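Local coordinates for protein leucine aminopeptidase (Fimbriiglobus ruber, PDB 7D1B) that probably acts as a zinc-dependent glutaminyl cyclase of the M28 peptidase family, converting N-terminal glutaminyl residues of peptides to pyroglutamate, at residues A[258-269]-A[325-336]. Numbering follows the deposited sequence.
Sequences ELWRVAGWVGAK and DVGNVLLGWIQI. With GOL (glycerol), chain H.
Helices 258-266 and 325-336 meet at an angle of 120° between their N-to-C directions, their axes coming within 8.8 Å, with the CA atoms of Ala-263 and Val-329 5.5 Å apart. A single knob-into-hole joins the two in the layer of helices beside the central mixed sheet of the M28 fold, away from the zinc site. Val-329 is the knob, seated among Leu-259, Val-262, Ala-263 and Val-266. Its two methyls divide the work: CG1, anti to the backbone N (chi1 171°), lies 3.6 Å from the carbonyl O of Leu-259, while CG2 touches Ala-263 and the CB of Ala-268, and also Val-266 in one of that residue's two conformers. In the reverse direction Val-262 lowers CG1 onto the backbone, 3.9 Å from the CA of Gly-332, where a CB would collide with that methyl; its CG2 meets CD1 of Ile-336, the two side chains running alongside in opposite senses. In one of its two modelled conformers, Leu-259 sets CD2 over the rim side of one face of the Trp-333 indole, a CH-pi contact 4.1 Å from the centroid of the five-membered ring, and Val-230 of strand 225-232 touches both side chains. In the crystal a glycerol, probably from the crystallisation liquor, bridges the ring's N-H and Glu-258: NE1 of Trp-333 donates almost straight (172°) to O1 in the ring plane, and O1 donates to OE1 of Glu-258, which also bonds Gln-337. A leucine in place of Trp-333 would probably open a gap beside Leu-259 and Val-230 and remove the N-H that meets the glycerol. Beyond the helix end, where Gly-267 turns with positive phi, the chain brings Ala-268 against Asp-325, whose OD1 is salt-bridged to Lys-321. There a water accepts from Lys-269 N and is hydrogen-bonded to Asp-325 OD2, 2.7 Å from its oxygen.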
loop_
_atom_site.group_PDB
_atom_site.type_symbol
_atom_site.label_atom_id
_atom_site.label_comp_id
_atom_site.label_asym_id
_atom_site.label_seq_id
_atom_site.Cartn_x
_atom_site.Cartn_y
_atom_site.Cartn_z
ATOM N N GLU A 258 8.515 15.980 -3.436
ATOM C CA GLU A 258 7.648 16.437 -2.346
ATOM C C GLU A 258 7.703 15.495 -1.160
ATOM O O GLU A 258 7.787 15.940 -0.012
ATOM C CB GLU A 258 6.204 16.575 -2.820
ATOM C CG GLU A 258 5.991 17.787 -3.692
ATOM C CD GLU A 258 4.549 18.021 -4.079
ATOM O OE1 GLU A 258 3.692 17.147 -3.814
ATOM O OE2 GLU A 258 4.263 19.104 -4.645
ATOM N N LEU A 259 7.625 14.182 -1.414
ATOM C CA LEU A 259 7.578 13.228 -0.314
ATOM C C LEU A 259 8.875 13.246 0.478
ATOM O O LEU A 259 8.861 13.249 1.716
ATOM C CB LEU A 259 7.333 11.839 -0.861
ATOM C CG LEU A 259 5.963 11.402 -1.265
ATOM C CD1 LEU A 259 6.134 10.032 -1.886
ATOM C CD2 LEU A 259 5.025 11.324 -0.053
ATOM N N TRP A 260 10.003 13.226 -0.221
ATOM C CA TRP A 260 11.280 13.235 0.478
ATOM C C TRP A 260 11.547 14.590 1.135
ATOM O O TRP A 260 12.173 14.647 2.201
ATOM C CB TRP A 260 12.421 12.803 -0.457
ATOM C CG TRP A 260 12.704 11.311 -0.466
ATOM C CD1 TRP A 260 13.846 10.714 -0.005
ATOM C CD2 TRP A 260 11.865 10.240 -0.960
ATOM N NE1 TRP A 260 13.770 9.349 -0.169
ATOM C CE2 TRP A 260 12.572 9.032 -0.754
ATOM C CE3 TRP A 260 10.607 10.184 -1.576
ATOM C CZ2 TRP A 260 12.057 7.784 -1.128
ATOM C CZ3 TRP A 260 10.094 8.941 -1.931
ATOM C CH2 TRP A 260 10.818 7.753 -1.708
ATOM N N ARG A 261 11.035 15.690 0.560
ATOM C CA ARG A 261 11.125 16.988 1.222
ATOM C C ARG A 261 10.345 16.968 2.532
ATOM O O ARG A 261 10.847 17.395 3.586
ATOM C CB ARG A 261 10.608 18.078 0.270
ATOM C CG ARG A 261 10.788 19.496 0.792
ATOM C CD ARG A 261 10.235 20.536 -0.173
ATOM N NE ARG A 261 10.924 20.434 -1.465
ATOM C CZ ARG A 261 10.347 20.172 -2.643
ATOM N NH1 ARG A 261 9.031 20.066 -2.751
ATOM N NH2 ARG A 261 11.112 20.024 -3.722
ATOM N N VAL A 262 9.103 16.478 2.490
ATOM C CA VAL A 262 8.324 16.357 3.725
ATOM C C VAL A 262 9.044 15.474 4.738
ATOM O O VAL A 262 9.096 15.796 5.928
ATOM C CB VAL A 262 6.899 15.858 3.423
ATOM C CG1 VAL A 262 6.165 15.492 4.699
ATOM C CG2 VAL A 262 6.118 16.914 2.657
ATOM N N ALA A 263 9.610 14.337 4.288
ATOM C CA ALA A 263 10.329 13.460 5.205
ATOM C C ALA A 263 11.464 14.198 5.898
ATOM O O ALA A 263 11.732 13.966 7.086
ATOM C CB ALA A 263 10.860 12.237 4.466
ATOM N N GLY A 264 12.166 15.068 5.165
ATOM C CA GLY A 264 13.234 15.840 5.791
ATOM C C GLY A 264 12.702 16.755 6.875
ATOM O O GLY A 264 13.293 16.883 7.953
ATOM N N TRP A 265 11.557 17.383 6.610
ATOM C CA TRP A 265 10.955 18.286 7.586
ATOM C C TRP A 265 10.369 17.566 8.796
ATOM O O TRP A 265 10.383 18.114 9.892
ATOM C CB TRP A 265 9.897 19.106 6.877
ATOM C CG TRP A 265 10.467 20.162 5.971
ATOM C CD1 TRP A 265 11.669 20.809 6.109
ATOM C CD2 TRP A 265 9.844 20.717 4.814
ATOM N NE1 TRP A 265 11.823 21.739 5.107
ATOM C CE2 TRP A 265 10.714 21.709 4.301
ATOM C CE3 TRP A 265 8.643 20.469 4.148
ATOM C CZ2 TRP A 265 10.395 22.475 3.176
ATOM C CZ3 TRP A 265 8.322 21.239 3.032
ATOM C CH2 TRP A 265 9.201 22.230 2.558
ATOM N N VAL A 266 9.822 16.362 8.616
ATOM C CA VAL A 266 9.262 15.704 9.788
ATOM C C VAL A 266 10.267 14.833 10.512
ATOM O O VAL A 266 9.975 14.380 11.617
ATOM C CB VAL A 266 7.927 14.992 9.519
ATOM C CG1 VAL A 266 6.926 15.981 8.923
ATOM C CG2 VAL A 266 8.172 13.826 8.612
ATOM N N GLY A 267 11.468 14.657 9.974
ATOM C CA GLY A 267 12.469 13.845 10.641
ATOM C C GLY A 267 12.292 12.358 10.424
ATOM O O GLY A 267 12.727 11.563 11.263
ATOM N N ALA A 268 11.688 11.943 9.304
ATOM C CA ALA A 268 11.515 10.523 8.992
ATOM C C ALA A 268 12.796 10.058 8.323
ATOM O O ALA A 268 12.985 10.195 7.110
ATOM C CB ALA A 268 10.303 10.352 8.089
ATOM N N LYS A 269 13.712 9.522 9.134
ATOM C CA LYS A 269 15.069 9.235 8.671
ATOM C C LYS A 269 15.134 8.055 7.718
ATOM O O LYS A 269 16.149 7.881 7.040
ATOM C CB LYS A 269 15.973 8.972 9.875
ATOM C CG LYS A 269 16.054 10.098 10.885
ATOM C CD LYS A 269 16.857 11.252 10.284
ATOM C CE LYS A 269 16.889 12.495 11.156
ATOM N NZ LYS A 269 17.524 12.243 12.463
ATOM N N ASP A 325 6.277 7.532 11.365
ATOM C CA ASP A 325 7.049 8.401 10.482
ATOM C C ASP A 325 6.460 8.401 9.075
ATOM O O ASP A 325 6.261 9.461 8.464
ATOM C CB ASP A 325 8.498 7.929 10.401
ATOM C CG ASP A 325 9.365 8.374 11.545
ATOM O OD1 ASP A 325 8.916 9.104 12.447
ATOM O OD2 ASP A 325 10.531 7.956 11.534
ATOM N N VAL A 326 6.192 7.207 8.529
ATOM C CA VAL A 326 5.625 7.143 7.185
ATOM C C VAL A 326 4.239 7.782 7.148
ATOM O O VAL A 326 3.910 8.526 6.207
ATOM C CB VAL A 326 5.654 5.702 6.655
ATOM C CG1 VAL A 326 4.908 5.580 5.330
ATOM C CG2 VAL A 326 7.110 5.237 6.500
ATOM N N GLY A 327 3.427 7.550 8.184
ATOM C CA GLY A 327 2.124 8.190 8.241
ATOM C C GLY A 327 2.202 9.701 8.239
ATOM O O GLY A 327 1.435 10.377 7.546
ATOM N N ASN A 328 3.146 10.261 8.997
ATOM C CA ASN A 328 3.288 11.709 9.024
ATOM C C ASN A 328 3.786 12.242 7.698
ATOM O O ASN A 328 3.379 13.331 7.295
ATOM C CB ASN A 328 4.171 12.115 10.181
ATOM C CG ASN A 328 3.379 12.234 11.471
ATOM O OD1 ASN A 328 2.255 12.768 11.483
ATOM N ND2 ASN A 328 3.969 11.818 12.560
ATOM N N VAL A 329 4.643 11.498 6.995
ATOM C CA VAL A 329 5.054 11.941 5.663
ATOM C C VAL A 329 3.864 11.973 4.719
ATOM O O VAL A 329 3.673 12.937 3.972
ATOM C CB VAL A 329 6.209 11.066 5.141
ATOM C CG1 VAL A 329 6.498 11.374 3.675
ATOM C CG2 VAL A 329 7.438 11.291 6.004
ATOM N N LEU A 330 3.036 10.925 4.748
ATOM C CA LEU A 330 1.842 10.915 3.893
ATOM C C LEU A 330 0.917 12.077 4.224
ATOM O O LEU A 330 0.410 12.753 3.320
ATOM C CB LEU A 330 1.082 9.605 4.071
ATOM C CG LEU A 330 1.783 8.351 3.566
ATOM C CD1 LEU A 330 1.038 7.118 4.047
ATOM C CD2 LEU A 330 1.857 8.375 2.043
ATOM N N LEU A 331 0.682 12.331 5.522
ATOM C CA LEU A 331 -0.215 13.429 5.881
ATOM C C LEU A 331 0.382 14.778 5.498
ATOM O O LEU A 331 -0.354 15.696 5.098
ATOM C CB LEU A 331 -0.546 13.385 7.370
ATOM C CG LEU A 331 -1.404 12.201 7.801
ATOM C CD1 LEU A 331 -1.626 12.263 9.301
ATOM C CD2 LEU A 331 -2.731 12.181 7.041
ATOM N N GLY A 332 1.709 14.926 5.589
ATOM C CA GLY A 332 2.310 16.185 5.165
ATOM C C GLY A 332 2.178 16.398 3.671
ATOM O O GLY A 332 1.834 17.491 3.215
ATOM N N TRP A 333 2.427 15.343 2.897
ATOM C CA TRP A 333 2.233 15.372 1.451
ATOM C C TRP A 333 0.812 15.804 1.100
ATOM O O TRP A 333 0.602 16.666 0.236
ATOM C CB TRP A 333 2.556 13.977 0.904
ATOM C CG TRP A 333 2.223 13.754 -0.547
ATOM C CD1 TRP A 333 2.682 14.459 -1.628
ATOM C CD2 TRP A 333 1.387 12.715 -1.068
ATOM N NE1 TRP A 333 2.165 13.928 -2.795
ATOM C CE2 TRP A 333 1.370 12.852 -2.474
ATOM C CE3 TRP A 333 0.624 11.693 -0.474
ATOM C CZ2 TRP A 333 0.655 11.980 -3.301
ATOM C CZ3 TRP A 333 -0.093 10.827 -1.298
ATOM C CH2 TRP A 333 -0.077 10.981 -2.699
ATOM N N ILE A 334 -0.176 15.233 1.788
ATOM C CA ILE A 334 -1.569 15.613 1.557
ATOM C C ILE A 334 -1.779 17.099 1.838
ATOM O O ILE A 334 -2.385 17.821 1.035
ATOM C CB ILE A 334 -2.503 14.725 2.392
ATOM C CG1 ILE A 334 -2.531 13.316 1.809
ATOM C CG2 ILE A 334 -3.907 15.315 2.480
ATOM C CD1 ILE A 334 -2.977 12.235 2.818
ATOM N N GLN A 335 -1.292 17.573 2.986
ATOM C CA GLN A 335 -1.582 18.933 3.421
ATOM C C GLN A 335 -0.916 19.979 2.546
ATOM O O GLN A 335 -1.442 21.088 2.439
ATOM C CB GLN A 335 -1.121 19.132 4.856
ATOM C CG GLN A 335 -1.965 18.424 5.889
ATOM C CD GLN A 335 -1.256 18.434 7.216
ATOM O OE1 GLN A 335 -1.309 19.419 7.962
ATOM N NE2 GLN A 335 -0.519 17.366 7.496
ATOM N N ILE A 336 0.244 19.683 1.950
ATOM C CA ILE A 336 0.949 20.711 1.179
ATOM C C ILE A 336 0.374 20.910 -0.215
ATOM O O ILE A 336 0.760 21.864 -0.899
ATOM C CB ILE A 336 2.477 20.515 1.131
ATOM C CG1 ILE A 336 2.837 19.270 0.308
ATOM C CG2 ILE A 336 3.076 20.494 2.534
ATOM C CD1 ILE A 336 4.330 19.090 0.126
HETATM C C1 GOL H . 1.511 15.375 -6.182
HETATM O O1 GOL H . 2.693 15.185 -5.397
HETATM C C2 GOL H . 1.925 15.926 -7.593
HETATM O O2 GOL H . 2.592 17.143 -7.532
HETATM C C3 GOL H . 2.777 14.857 -8.294
HETATM O O3 GOL H . 3.215 15.399 -9.522
HETATM O O HOH W 1 13.195 8.326 11.730
#